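GTP-binding protein (Thermus thermophilus, PDB 2DBY) binds GDP and is probably an ATPase that associates with the 70S ribosome and the 50S ribosomal subunit. Local coordinates at residues V12-L17 / F73-G78; F18-R23 / S269-L274; P32-T35 / N39-V42; V204-N209 / E225-K230. All coordinates share one frame; numbering follows the deposited sequence.

Overall arrangement
GDP lies where interactions 1 and 4 come together. Residues 12-16 of interaction 1 wrap the phosphates, and Asn209, at the end of strand 204-209 in interaction 4, stands beside the base. The two meet directly, Val12 O lying 2.9 Å from Asn209 ND2, although their centres are about 16 Å apart. Interaction 2 continues down helix 14-25 from interaction 1, about 11 Å away between centres, and Phe18 CZ packs 3.3 Å from Asp75 CA. Interaction 3 sits on the neighbouring strand 40-44, joined to strand 66-75 where Asn39 O lies 2.7 Å from Asp75 N; from interaction 4 it is about 26 Å, centre to centre.

Interaction 1 (V12-L17 / F73-G78); sequences VGKSTL and FVDIAG. With GDP (guanosine-5'-diphosphate), chain B.
Lys14 and Asp75 tie the P-loop to the end of strand 66-75 by a salt bridge: Lys14 NZ lies 2.8 Å from Asp75 OD1 and meets it nearly along the C-O axis. Walking from the start of 12-17, Val12 N donates to GDP O2B at 2.9 Å, and its CG2 rests against the same oxygen. Gly13, the N-cap of helix 14-25, gives its N to GDP O3A at 2.9 Å; a CB here would strike both GDP N7 and the preceding carbonyl oxygen, so glycine is called for. Lys14 N also binds GDP O2B, at 2.9 Å. Its side chain leaves with CG anti to the backbone N (chi1 -167°), then bends at its last two torsions to bring NZ to the aspartate. Ser15 N reaches GDP O3B at 2.7 Å, and its small hydroxyl sits close to both phosphates. Thr16 grips GDP O1A twice, through N at 3.0 Å and through OG1 at 2.9 Å. This Walker A nest of amides at a helix start suits the diphosphate's negative charge. Behind it, Val12 and Leu17 pack on strand 102-108, Thr16 leans on helix 243-250, and strand 66-75 pairs in parallel with strand 3-7.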
loop_
_atom_site.group_PDB
_atom_site.type_symbol
_atom_site.label_atom_id
_atom_site.label_comp_id
_atom_site.label_asym_id
_atom_site.label_seq_id
_atom_site.Cartn_x
_atom_site.Cartn_y
_atom_site.Cartn_z
ATOM N N VAL A 12 18.008 -12.533 3.226
ATOM C CA VAL A 12 16.658 -13.090 3.209
ATOM C C VAL A 12 16.067 -13.003 1.795
ATOM O O VAL A 12 14.925 -13.416 1.561
ATOM C CB VAL A 12 15.735 -12.365 4.206
ATOM C CG1 VAL A 12 16.359 -12.442 5.615
ATOM C CG2 VAL A 12 15.555 -10.891 3.823
ATOM N N GLY A 13 16.862 -12.475 0.860
ATOM C CA GLY A 13 16.408 -12.339 -0.517
ATOM C C GLY A 13 15.915 -10.958 -0.861
ATOM O O GLY A 13 15.339 -10.743 -1.935
ATOM N N LYS A 14 16.124 -9.993 0.029
ATOM C CA LYS A 14 15.639 -8.643 -0.261
ATOM C C LYS A 14 16.292 -7.973 -1.491
ATOM O O LYS A 14 15.594 -7.359 -2.295
ATOM C CB LYS A 14 15.799 -7.720 0.966
ATOM C CG LYS A 14 15.041 -6.413 0.842
ATOM C CD LYS A 14 15.096 -5.577 2.116
ATOM C CE LYS A 14 16.486 -5.053 2.350
ATOM N NZ LYS A 14 16.428 -3.690 2.932
ATOM N N SER A 15 17.614 -8.082 -1.654
ATOM C CA SER A 15 18.214 -7.410 -2.808
ATOM C C SER A 15 17.747 -8.075 -4.096
ATOM O O SER A 15 17.592 -7.416 -5.103
ATOM C CB SER A 15 19.742 -7.439 -2.735
ATOM O OG SER A 15 20.205 -8.763 -2.675
ATOM N N THR A 16 17.488 -9.376 -4.030
ATOM C CA THR A 16 17.007 -10.117 -5.188
ATOM C C THR A 16 15.619 -9.596 -5.530
ATOM O O THR A 16 15.323 -9.317 -6.690
ATOM C CB THR A 16 16.944 -11.614 -4.883
ATOM O OG1 THR A 16 18.273 -12.087 -4.634
ATOM C CG2 THR A 16 16.342 -12.386 -6.071
ATOM N N LEU A 17 14.780 -9.431 -4.508
ATOM C CA LEU A 17 13.440 -8.909 -4.728
ATOM C C LEU A 17 13.574 -7.514 -5.306
ATOM O O LEU A 17 12.786 -7.115 -6.148
ATOM C CB LEU A 17 12.641 -8.849 -3.422
ATOM C CG LEU A 17 11.193 -8.371 -3.577
ATOM C CD1 LEU A 17 10.365 -9.296 -4.492
ATOM C CD2 LEU A 17 10.566 -8.326 -2.179
ATOM N N PHE A 73 7.211 1.480 -3.663
ATOM C CA PHE A 73 7.928 0.687 -2.673
ATOM C C PHE A 73 9.276 1.339 -2.415
ATOM O O PHE A 73 9.912 1.828 -3.358
ATOM C CB PHE A 73 8.161 -0.736 -3.194
ATOM C CG PHE A 73 6.923 -1.585 -3.200
ATOM C CD1 PHE A 73 6.118 -1.667 -4.339
ATOM C CD2 PHE A 73 6.537 -2.268 -2.050
ATOM C CE1 PHE A 73 4.938 -2.422 -4.325
ATOM C CE2 PHE A 73 5.363 -3.024 -2.022
ATOM C CZ PHE A 73 4.560 -3.102 -3.157
ATOM N N VAL A 74 9.708 1.329 -1.157
ATOM C CA VAL A 74 10.989 1.915 -0.794
ATOM C C VAL A 74 11.891 0.850 -0.182
ATOM O O VAL A 74 11.440 0.080 0.680
ATOM C CB VAL A 74 10.779 3.018 0.248
ATOM C CG1 VAL A 74 12.126 3.652 0.627
ATOM C CG2 VAL A 74 9.807 4.046 -0.284
ATOM N N ASP A 75 13.149 0.779 -0.619
ATOM C CA ASP A 75 14.074 -0.180 -0.039
ATOM C C ASP A 75 14.557 0.546 1.202
ATOM O O ASP A 75 15.357 1.486 1.086
ATOM C CB ASP A 75 15.281 -0.435 -0.955
ATOM C CG ASP A 75 16.264 -1.454 -0.370
ATOM O OD1 ASP A 75 16.084 -1.877 0.795
ATOM O OD2 ASP A 75 17.225 -1.837 -1.081
ATOM N N ILE A 76 14.093 0.095 2.372
ATOM C CA ILE A 76 14.451 0.755 3.621
ATOM C C ILE A 76 15.858 0.395 3.966
ATOM O O ILE A 76 16.204 -0.774 4.167
ATOM C CB ILE A 76 13.541 0.356 4.775
ATOM C CG1 ILE A 76 12.108 0.860 4.520
ATOM C CG2 ILE A 76 14.110 0.933 6.092
ATOM C CD1 ILE A 76 11.930 2.361 4.589
ATOM N N ALA A 77 16.650 1.441 4.061
ATOM C CA ALA A 77 18.056 1.326 4.323
ATOM C C ALA A 77 18.424 1.589 5.771
ATOM O O ALA A 77 17.885 2.513 6.396
ATOM C CB ALA A 77 18.765 2.285 3.440
ATOM N N GLY A 78 19.329 0.754 6.289
ATOM C CA GLY A 78 19.815 0.936 7.641
ATOM C C GLY A 78 20.023 -0.267 8.528
ATOM O O GLY A 78 19.294 -1.272 8.463
HETATM P PB GDP B . 19.586 -9.857 1.143
HETATM O O1B GDP B . 20.821 -10.010 2.020
HETATM O O2B GDP B . 18.226 -9.858 2.028
HETATM O O3B GDP B . 19.665 -8.888 -0.034
HETATM O O3A GDP B . 19.508 -11.317 0.404
HETATM P PA GDP B . 19.860 -11.726 -1.118
HETATM O O1A GDP B . 19.005 -10.981 -2.049
HETATM O O2A GDP B . 21.408 -11.413 -1.428
HETATM O "O5'" GDP B . 19.572 -13.305 -1.295
HETATM C "C5'" GDP B . 20.444 -14.048 -0.435
HETATM C "C4'" GDP B . 20.687 -15.445 -1.060
HETATM O "O4'" GDP B . 19.432 -16.216 -1.223
HETATM C "C3'" GDP B . 21.277 -15.419 -2.464
HETATM O "O3'" GDP B . 22.380 -16.182 -2.951
HETATM C "C2'" GDP B . 20.011 -15.384 -3.359
HETATM O "O2'" GDP B . 20.384 -15.979 -4.625
HETATM C "C1'" GDP B . 19.178 -16.456 -2.673
HETATM N N9 GDP B . 17.712 -16.306 -2.911
HETATM C C8 GDP B . 16.960 -15.157 -2.757
HETATM N N7 GDP B . 15.707 -15.389 -3.040
HETATM C C5 GDP B . 15.567 -16.694 -3.395
HETATM C C6 GDP B . 14.457 -17.514 -3.794
HETATM O O6 GDP B . 13.348 -17.039 -3.872
HETATM N N1 GDP B . 14.678 -18.846 -4.088
HETATM C C2 GDP B . 15.950 -19.380 -3.996
HETATM N N2 GDP B . 16.144 -20.706 -4.290
HETATM N N3 GDP B . 16.995 -18.628 -3.624
HETATM C C4 GDP B . 16.851 -17.300 -3.319
#

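Interaction 2 (F18-R23 / S269-L274); sequences FNALTR and SGLQRL
Ala20 and Leu21 of helix 14-25 meet Leu271 of helix 270-281 in a small, buried contact, mainly between apolar side chains, which joins the P-loop helix of the G domain to a helix far on in the chain. Leu271 does most of the work, because its two branches go to different neighbours. CD1 comes over the backbone of the P-loop helix, 3.7 Å from Ala20 O and 4.1 Å from Ala20 CB, while Leu271 CD2 touches Leu21 CD2 at 3.7 Å. With CG of Leu271 anti to its carbonyl carbon (chi1 -74°), the fork extends toward the P-loop helix, and the two leucine side chains pass at a slant. Alanine suits position 20, since its short side chain lets a leucine branch approach the helix backbone. The other branch of Leu21, CD1, lies 3.6 Å above the plane of the Phe18 ring, toward its rim. Cutting Leu271 back to an alanine would probably open a gap between the helices and strip Leu21 CD2 and Ala20 of their neighbour. Ser269 starts the second helix as its N-cap, its OG accepting from Gln272 N at 3.0 Å, and the side-chain amide of Gln272 bonds to Glu46 N and Pro44 O. The weak bonds of Gly270 N and Leu271 N go to Glu246, so between the two segments methyl packing leaves the fit to side-chain shape.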
loop_
_atom_site.group_PDB
_atom_site.type_symbol
_atom_site.label_atom_id
_atom_site.label_comp_id
_atom_site.label_asym_id
_atom_site.label_seq_id
_atom_site.Cartn_x
_atom_site.Cartn_y
_atom_site.Cartn_z
ATOM N N PHE A 18 14.548 -6.737 -4.833
ATOM C CA PHE A 18 14.693 -5.427 -5.449
ATOM C C PHE A 18 15.251 -5.430 -6.865
ATOM O O PHE A 18 15.072 -4.446 -7.584
ATOM C CB PHE A 18 15.492 -4.485 -4.586
ATOM C CG PHE A 18 14.633 -3.708 -3.684
ATOM C CD1 PHE A 18 14.371 -4.166 -2.395
ATOM C CD2 PHE A 18 13.960 -2.592 -4.163
ATOM C CE1 PHE A 18 13.439 -3.525 -1.584
ATOM C CE2 PHE A 18 13.026 -1.942 -3.372
ATOM C CZ PHE A 18 12.762 -2.414 -2.068
ATOM N N ASN A 19 15.910 -6.497 -7.298
ATOM C CA ASN A 19 16.349 -6.511 -8.709
ATOM C C ASN A 19 15.051 -6.500 -9.504
ATOM O O ASN A 19 14.903 -5.791 -10.503
ATOM C CB ASN A 19 17.106 -7.795 -9.100
ATOM C CG ASN A 19 18.474 -7.890 -8.473
ATOM O OD1 ASN A 19 19.118 -6.877 -8.224
ATOM N ND2 ASN A 19 18.930 -9.128 -8.213
ATOM N N ALA A 20 14.094 -7.294 -9.045
ATOM C CA ALA A 20 12.811 -7.384 -9.730
ATOM C C ALA A 20 12.028 -6.073 -9.703
ATOM O O ALA A 20 11.450 -5.643 -10.710
ATOM C CB ALA A 20 11.988 -8.506 -9.120
ATOM N N LEU A 21 12.002 -5.431 -8.542
ATOM C CA LEU A 21 11.286 -4.191 -8.395
ATOM C C LEU A 21 11.915 -3.088 -9.246
ATOM O O LEU A 21 11.201 -2.298 -9.860
ATOM C CB LEU A 21 11.273 -3.790 -6.911
ATOM C CG LEU A 21 10.350 -4.667 -6.061
ATOM C CD1 LEU A 21 10.617 -4.443 -4.567
ATOM C CD2 LEU A 21 8.894 -4.320 -6.400
ATOM N N THR A 22 13.246 -3.025 -9.290
ATOM C CA THR A 22 13.855 -1.961 -10.096
ATOM C C THR A 22 13.574 -2.201 -11.584
ATOM O O THR A 22 13.375 -1.256 -12.343
ATOM C CB THR A 22 15.355 -1.821 -9.779
ATOM O OG1 THR A 22 15.487 -1.443 -8.399
ATOM C CG2 THR A 22 16.009 -0.711 -10.644
ATOM N N ARG A 23 13.543 -3.453 -12.011
ATOM C CA ARG A 23 13.201 -3.711 -13.413
ATOM C C ARG A 23 11.744 -3.285 -13.678
ATOM O O ARG A 23 11.432 -2.610 -14.675
ATOM C CB ARG A 23 13.379 -5.206 -13.739
ATOM C CG ARG A 23 14.829 -5.633 -13.806
ATOM C CD ARG A 23 14.920 -7.143 -13.983
ATOM N NE ARG A 23 16.284 -7.643 -14.205
ATOM C CZ ARG A 23 16.906 -7.586 -15.385
ATOM N NH1 ARG A 23 16.294 -7.034 -16.441
ATOM N NH2 ARG A 23 18.118 -8.114 -15.521
ATOM N N SER A 269 1.980 -12.827 -10.901
ATOM C CA SER A 269 3.350 -12.751 -10.386
ATOM C C SER A 269 3.363 -12.365 -8.929
ATOM O O SER A 269 2.390 -11.817 -8.409
ATOM C CB SER A 269 4.190 -11.729 -11.161
ATOM O OG SER A 269 3.735 -10.422 -10.896
ATOM N N GLY A 270 4.501 -12.609 -8.288
ATOM C CA GLY A 270 4.640 -12.267 -6.891
ATOM C C GLY A 270 4.672 -10.765 -6.755
ATOM O O GLY A 270 4.215 -10.236 -5.759
ATOM N N LEU A 271 5.225 -10.064 -7.749
ATOM C CA LEU A 271 5.262 -8.617 -7.663
ATOM C C LEU A 271 3.866 -8.059 -7.741
ATOM O O LEU A 271 3.563 -7.095 -7.038
ATOM C CB LEU A 271 6.112 -7.993 -8.767
ATOM C CG LEU A 271 7.630 -8.094 -8.690
ATOM C CD1 LEU A 271 8.177 -7.065 -9.705
ATOM C CD2 LEU A 271 8.158 -7.811 -7.311
ATOM N N GLN A 272 3.002 -8.644 -8.577
ATOM C CA GLN A 272 1.637 -8.125 -8.642
ATOM C C GLN A 272 0.910 -8.405 -7.327
ATOM O O GLN A 272 0.167 -7.568 -6.822
ATOM C CB GLN A 272 0.858 -8.738 -9.828
ATOM C CG GLN A 272 1.253 -8.125 -11.160
ATOM C CD GLN A 272 0.992 -6.613 -11.207
ATOM O OE1 GLN A 272 -0.144 -6.159 -11.059
ATOM N NE2 GLN A 272 2.049 -5.841 -11.406
ATOM N N ARG A 273 1.091 -9.609 -6.788
ATOM C CA ARG A 273 0.453 -9.947 -5.520
ATOM C C ARG A 273 0.916 -8.990 -4.433
ATOM O O ARG A 273 0.117 -8.573 -3.591
ATOM C CB ARG A 273 0.806 -11.373 -5.091
ATOM C CG ARG A 273 0.164 -12.492 -5.892
ATOM C CD ARG A 273 0.911 -13.800 -5.586
ATOM N NE ARG A 273 0.126 -14.998 -5.856
ATOM C CZ ARG A 273 -0.902 -15.409 -5.115
ATOM N NH1 ARG A 273 -1.281 -14.711 -4.048
ATOM N NH2 ARG A 273 -1.543 -16.525 -5.431
ATOM N N LEU A 274 2.214 -8.669 -4.434
ATOM C CA LEU A 274 2.765 -7.746 -3.432
ATOM C C LEU A 274 2.196 -6.341 -3.642
ATOM O O LEU A 274 1.863 -5.643 -2.699
ATOM C CB LEU A 274 4.301 -7.709 -3.526
ATOM C CG LEU A 274 5.011 -6.783 -2.535
ATOM C CD1 LEU A 274 4.712 -7.187 -1.089
ATOM C CD2 LEU A 274 6.522 -6.870 -2.814
#

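Interaction 3 (P32-T35 / N39-V42); sequences PFAT and NVGV
Ala34 and Thr35, in the short 3-10 turn 33-35, fold with the preceding Pro32 against Val40 and Val42 of strand 40-44, within the connection from the P-loop helix to the next strand. In GTPases of this fold that connection carries switch I, and the turn is consistent with part of it.

Apolar contacts come first. The CG-CD edge of the Pro32 ring meets one methyl of Val42, Pro32 CD lying 3.8 Å from Val42 CG1. With OG1 between its backbone N and carbonyl carbon (chi1 62°), Thr35 turns its methyl, not its hydroxyl, to the strand: CG2 lies 3.9 Å from Gly41 CA and 4.1 Å from Val42 CG1. Ala34 CB is a looser neighbour, 4.2 Å from Val40 CG1. Val40 and Val42 alternate along the strand and both point toward the turn, whereas Gly41 between them has no side chain; beta-branched residues suit such an extended strand. Glu72 of strand 66-75 also touches Pro32, Val40 and Val42, and backbone bonds from Asn39 to Asp75 and from Gly41 to Phe73 hold the strand in the sheet.

Backbone oxygens supply a second kind of contact. Ala34 O rests against the side chain of Val40, 3.5 Å from its CB, and Thr35 CA makes a CH...O contact with Val40 O at 3.6 Å.

Hydrogen bonds shape the turn from within. The carbonyl of Pro32 accepts twice from one residue: from Thr35 N at 3.0 Å and from Thr35 OG1 at 2.8 Å, the turned-back hydroxyl arriving at a C=O...OG1 angle of 165°.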
loop_
_atom_site.group_PDB
_atom_site.type_symbol
_atom_site.label_atom_id
_atom_site.label_comp_id
_atom_site.label_asym_id
_atom_site.label_seq_id
_atom_site.Cartn_x
_atom_site.Cartn_y
_atom_site.Cartn_z
ATOM N N PRO A 32 6.276 9.131 -9.660
ATOM C CA PRO A 32 6.072 10.041 -8.526
ATOM C C PRO A 32 7.454 10.685 -8.367
ATOM O O PRO A 32 8.489 10.021 -8.574
ATOM C CB PRO A 32 5.767 9.092 -7.363
ATOM C CG PRO A 32 5.198 7.853 -8.042
ATOM C CD PRO A 32 6.103 7.722 -9.254
ATOM N N PHE A 33 7.497 11.958 -7.989
ATOM C CA PHE A 33 8.783 12.644 -7.851
ATOM C C PHE A 33 9.727 11.928 -6.885
ATOM O O PHE A 33 10.941 11.941 -7.070
ATOM C CB PHE A 33 8.558 14.081 -7.369
ATOM C CG PHE A 33 9.746 14.981 -7.583
ATOM C CD1 PHE A 33 10.333 15.648 -6.517
ATOM C CD2 PHE A 33 10.246 15.192 -8.866
ATOM C CE1 PHE A 33 11.405 16.522 -6.727
ATOM C CE2 PHE A 33 11.319 16.065 -9.082
ATOM C CZ PHE A 33 11.892 16.726 -8.016
ATOM N N ALA A 34 9.174 11.308 -5.849
ATOM C CA ALA A 34 10.003 10.596 -4.879
ATOM C C ALA A 34 10.896 9.534 -5.499
ATOM O O ALA A 34 11.879 9.150 -4.878
ATOM C CB ALA A 34 9.124 9.941 -3.808
ATOM N N THR A 35 10.569 9.053 -6.702
ATOM C CA THR A 35 11.381 8.006 -7.304
ATOM C C THR A 35 12.766 8.477 -7.767
ATOM O O THR A 35 13.561 7.690 -8.266
ATOM C CB THR A 35 10.654 7.271 -8.479
ATOM O OG1 THR A 35 10.372 8.199 -9.532
ATOM C CG2 THR A 35 9.357 6.610 -7.990
ATOM N N ASN A 39 16.461 4.291 -4.038
ATOM C CA ASN A 39 15.768 3.264 -3.251
ATOM C C ASN A 39 14.259 3.286 -3.369
ATOM O O ASN A 39 13.590 2.510 -2.691
ATOM C CB ASN A 39 16.125 3.408 -1.770
ATOM C CG ASN A 39 17.572 3.056 -1.493
ATOM O OD1 ASN A 39 18.091 2.083 -2.039
ATOM N ND2 ASN A 39 18.231 3.842 -0.645
ATOM N N VAL A 40 13.742 4.141 -4.244
ATOM C CA VAL A 40 12.299 4.307 -4.410
ATOM C C VAL A 40 11.830 4.023 -5.840
ATOM O O VAL A 40 12.368 4.581 -6.808
ATOM C CB VAL A 40 11.886 5.762 -4.029
ATOM C CG1 VAL A 40 10.368 5.924 -4.120
ATOM C CG2 VAL A 40 12.386 6.127 -2.597
ATOM N N GLY A 41 10.831 3.149 -5.987
ATOM C CA GLY A 41 10.354 2.856 -7.329
ATOM C C GLY A 41 8.906 2.429 -7.229
ATOM O O GLY A 41 8.377 2.310 -6.123
ATOM N N VAL A 42 8.267 2.197 -8.361
ATOM C CA VAL A 42 6.873 1.773 -8.325
ATOM C C VAL A 42 6.657 0.515 -9.139
ATOM O O VAL A 42 7.475 0.160 -10.001
ATOM C CB VAL A 42 5.925 2.860 -8.868
ATOM C CG1 VAL A 42 6.089 4.153 -8.087
ATOM C CG2 VAL A 42 6.198 3.099 -10.331
#

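Interaction 4 (V204-N209 / E225-K230); sequences VIYVAN and EAVRRK. With GDP (guanosine-5'-diphosphate), chain B.
Tyr206 reaches from strand 204-209 to Val227 and Lys230, which lie one turn apart on helix 222-234. Val227 meets the root of the tyrosine: its CG1 lies 3.8 Å from Tyr206 CB and 3.9 Å from Tyr206 CD1, the two side chains passing aslant. The carbonyl oxygen of Val227 sits at the edge of the ring, near its plane, 3.8 Å from Tyr206 CD1. Farther out, the aliphatic part of Lys230 crosses the tyrosine at about a right angle, its CG 3.7 Å from Tyr206 OH and 3.8 Å from Tyr206 CE1. Lysine suits this place because its methylene groups can pack on an aromatic side chain; CG leaves anti to the backbone N (chi1 179°) and the chain then bends, its first methylenes kept against the tyrosine.

Outside this shell, Leu107 of strand 102-108 touches both Tyr206 and Val227, and Ala128 of helix 124-156 touches both Tyr206 and Lys230. The tyrosine backbone bonds to Glu237 and Val239 of strand 237-241, which completes a beta-alpha-beta unit with this strand and helix. At the strand's end Asn209 accepts from Ala243 N and donates to Val12 O, while its OD1 merely lies near GDP O6, 3.1 Å away; it is consistent with the asparagine that opens the G4 motif of GTPases.

Replacing Tyr206 with an alanine would probably leave Val227 CG1 and the Lys230 methylenes without their partner and open a gap under the helix. Since the ring and its neighbours meet mainly through carbon, this contact rests on shape and apolar burial, while Asn209 makes its polar bonds beside the nucleotide.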
loop_
_atom_site.group_PDB
_atom_site.type_symbol
_atom_site.label_atom_id
_atom_site.label_comp_id
_atom_site.label_asym_id
_atom_site.label_seq_id
_atom_site.Cartn_x
_atom_site.Cartn_y
_atom_site.Cartn_z
ATOM N N VAL A 204 1.364 -3.765 8.393
ATOM C CA VAL A 204 2.520 -4.598 8.055
ATOM C C VAL A 204 2.136 -5.774 7.184
ATOM O O VAL A 204 1.045 -6.357 7.364
ATOM C CB VAL A 204 3.182 -5.185 9.331
ATOM C CG1 VAL A 204 4.206 -6.274 8.929
ATOM C CG2 VAL A 204 3.875 -4.093 10.141
ATOM N N ILE A 205 3.011 -6.077 6.219
ATOM C CA ILE A 205 2.855 -7.254 5.354
ATOM C C ILE A 205 4.095 -8.117 5.602
ATOM O O ILE A 205 5.208 -7.618 5.535
ATOM C CB ILE A 205 2.877 -6.871 3.857
ATOM C CG1 ILE A 205 1.721 -5.942 3.516
ATOM C CG2 ILE A 205 2.826 -8.161 2.983
ATOM C CD1 ILE A 205 1.997 -5.147 2.230
ATOM N N TYR A 206 3.924 -9.394 5.930
ATOM C CA TYR A 206 5.082 -10.254 6.099
ATOM C C TYR A 206 5.210 -10.894 4.717
ATOM O O TYR A 206 4.251 -11.499 4.234
ATOM C CB TYR A 206 4.806 -11.358 7.115
ATOM C CG TYR A 206 4.927 -10.952 8.571
ATOM C CD1 TYR A 206 4.372 -11.752 9.564
ATOM C CD2 TYR A 206 5.603 -9.808 8.951
ATOM C CE1 TYR A 206 4.487 -11.422 10.906
ATOM C CE2 TYR A 206 5.735 -9.458 10.298
ATOM C CZ TYR A 206 5.167 -10.281 11.270
ATOM O OH TYR A 206 5.291 -9.969 12.604
ATOM N N VAL A 207 6.374 -10.748 4.088
ATOM C CA VAL A 207 6.589 -11.303 2.747
ATOM C C VAL A 207 7.406 -12.575 2.942
ATOM O O VAL A 207 8.609 -12.516 3.218
ATOM C CB VAL A 207 7.383 -10.291 1.864
ATOM C CG1 VAL A 207 7.604 -10.867 0.472
ATOM C CG2 VAL A 207 6.615 -8.977 1.764
ATOM N N ALA A 208 6.738 -13.717 2.844
ATOM C CA ALA A 208 7.420 -15.007 3.026
ATOM C C ALA A 208 8.129 -15.374 1.734
ATOM O O ALA A 208 7.474 -15.700 0.738
ATOM C CB ALA A 208 6.396 -16.108 3.407
ATOM N N ASN A 209 9.459 -15.296 1.743
ATOM C CA ASN A 209 10.261 -15.631 0.558
ATOM C C ASN A 209 10.475 -17.140 0.570
ATOM O O ASN A 209 11.048 -17.685 1.516
ATOM C CB ASN A 209 11.605 -14.904 0.603
ATOM C CG ASN A 209 12.363 -15.008 -0.707
ATOM O OD1 ASN A 209 11.792 -15.373 -1.748
ATOM N ND2 ASN A 209 13.636 -14.679 -0.674
ATOM N N GLU A 225 3.942 -21.452 7.528
ATOM C CA GLU A 225 2.858 -21.621 8.502
ATOM C C GLU A 225 3.149 -20.851 9.804
ATOM O O GLU A 225 2.241 -20.252 10.385
ATOM C CB GLU A 225 2.648 -23.109 8.788
ATOM C CG GLU A 225 1.875 -23.783 7.679
ATOM C CD GLU A 225 0.519 -23.118 7.474
ATOM O OE1 GLU A 225 -0.066 -22.640 8.472
ATOM O OE2 GLU A 225 0.029 -23.079 6.334
ATOM N N ALA A 226 4.398 -20.866 10.259
ATOM C CA ALA A 226 4.762 -20.138 11.491
ATOM C C ALA A 226 4.592 -18.648 11.246
ATOM O O ALA A 226 4.126 -17.918 12.122
ATOM C CB ALA A 226 6.200 -20.426 11.902
ATOM N N VAL A 227 4.986 -18.194 10.053
ATOM C CA VAL A 227 4.820 -16.784 9.702
ATOM C C VAL A 227 3.338 -16.374 9.722
ATOM O O VAL A 227 3.009 -15.286 10.215
ATOM C CB VAL A 227 5.470 -16.481 8.311
ATOM C CG1 VAL A 227 5.035 -15.097 7.773
ATOM C CG2 VAL A 227 6.968 -16.543 8.465
ATOM N N ARG A 228 2.439 -17.225 9.217
ATOM C CA ARG A 228 1.009 -16.912 9.243
ATOM C C ARG A 228 0.529 -16.806 10.704
ATOM O O ARG A 228 -0.275 -15.924 11.043
ATOM C CB ARG A 228 0.184 -17.985 8.497
ATOM C CG ARG A 228 0.444 -18.014 6.990
ATOM C CD ARG A 228 -0.472 -18.969 6.276
ATOM N NE ARG A 228 -0.175 -19.101 4.840
ATOM C CZ ARG A 228 -0.442 -18.182 3.913
ATOM N NH1 ARG A 228 -1.021 -17.031 4.243
ATOM N NH2 ARG A 228 -0.131 -18.419 2.642
ATOM N N ARG A 229 1.019 -17.702 11.564
ATOM C CA ARG A 229 0.654 -17.700 12.997
ATOM C C ARG A 229 1.078 -16.388 13.680
ATOM O O ARG A 229 0.282 -15.758 14.410
ATOM C CB ARG A 229 1.301 -18.922 13.684
ATOM C CG ARG A 229 1.245 -18.965 15.214
ATOM C CD ARG A 229 1.488 -20.422 15.713
ATOM N NE ARG A 229 2.683 -21.068 15.138
ATOM C CZ ARG A 229 3.935 -20.815 15.523
ATOM N NH1 ARG A 229 4.166 -19.926 16.480
ATOM N NH2 ARG A 229 4.965 -21.464 14.973
ATOM N N LYS A 230 2.321 -15.971 13.434
ATOM C CA LYS A 230 2.853 -14.735 13.996
ATOM C C LYS A 230 2.112 -13.541 13.416
ATOM O O LYS A 230 1.878 -12.551 14.110
ATOM C CB LYS A 230 4.339 -14.576 13.661
ATOM C CG LYS A 230 4.957 -13.289 14.188
ATOM C CD LYS A 230 5.154 -13.350 15.694
ATOM C CE LYS A 230 6.103 -12.258 16.187
ATOM N NZ LYS A 230 7.450 -12.348 15.547
HETATM P PB GDP B . 19.586 -9.857 1.143
HETATM O O1B GDP B . 20.821 -10.010 2.020
HETATM O O2B GDP B . 18.226 -9.858 2.028
HETATM O O3B GDP B . 19.665 -8.888 -0.034
HETATM O O3A GDP B . 19.508 -11.317 0.404
HETATM P PA GDP B . 19.860 -11.726 -1.118
HETATM O O1A GDP B . 19.005 -10.981 -2.049
HETATM O O2A GDP B . 21.408 -11.413 -1.428
HETATM O "O5'" GDP B . 19.572 -13.305 -1.295
HETATM C "C5'" GDP B . 20.444 -14.048 -0.435
HETATM C "C4'" GDP B . 20.687 -15.445 -1.060
HETATM O "O4'" GDP B . 19.432 -16.216 -1.223
HETATM C "C3'" GDP B . 21.277 -15.419 -2.464
HETATM O "O3'" GDP B . 22.380 -16.182 -2.951
HETATM C "C2'" GDP B . 20.011 -15.384 -3.359
HETATM O "O2'" GDP B . 20.384 -15.979 -4.625
HETATM C "C1'" GDP B . 19.178 -16.456 -2.673
HETATM N N9 GDP B . 17.712 -16.306 -2.911
HETATM C C8 GDP B . 16.960 -15.157 -2.757
HETATM N N7 GDP B . 15.707 -15.389 -3.040
HETATM C C5 GDP B . 15.567 -16.694 -3.395
HETATM C C6 GDP B . 14.457 -17.514 -3.794
HETATM O O6 GDP B . 13.348 -17.039 -3.872
HETATM N N1 GDP B . 14.678 -18.846 -4.088
HETATM C C2 GDP B . 15.950 -19.380 -3.996
HETATM N N2 GDP B . 16.144 -20.706 -4.290
HETATM N N3 GDP B . 16.995 -18.628 -3.624
HETATM C C4 GDP B . 16.851 -17.300 -3.319
#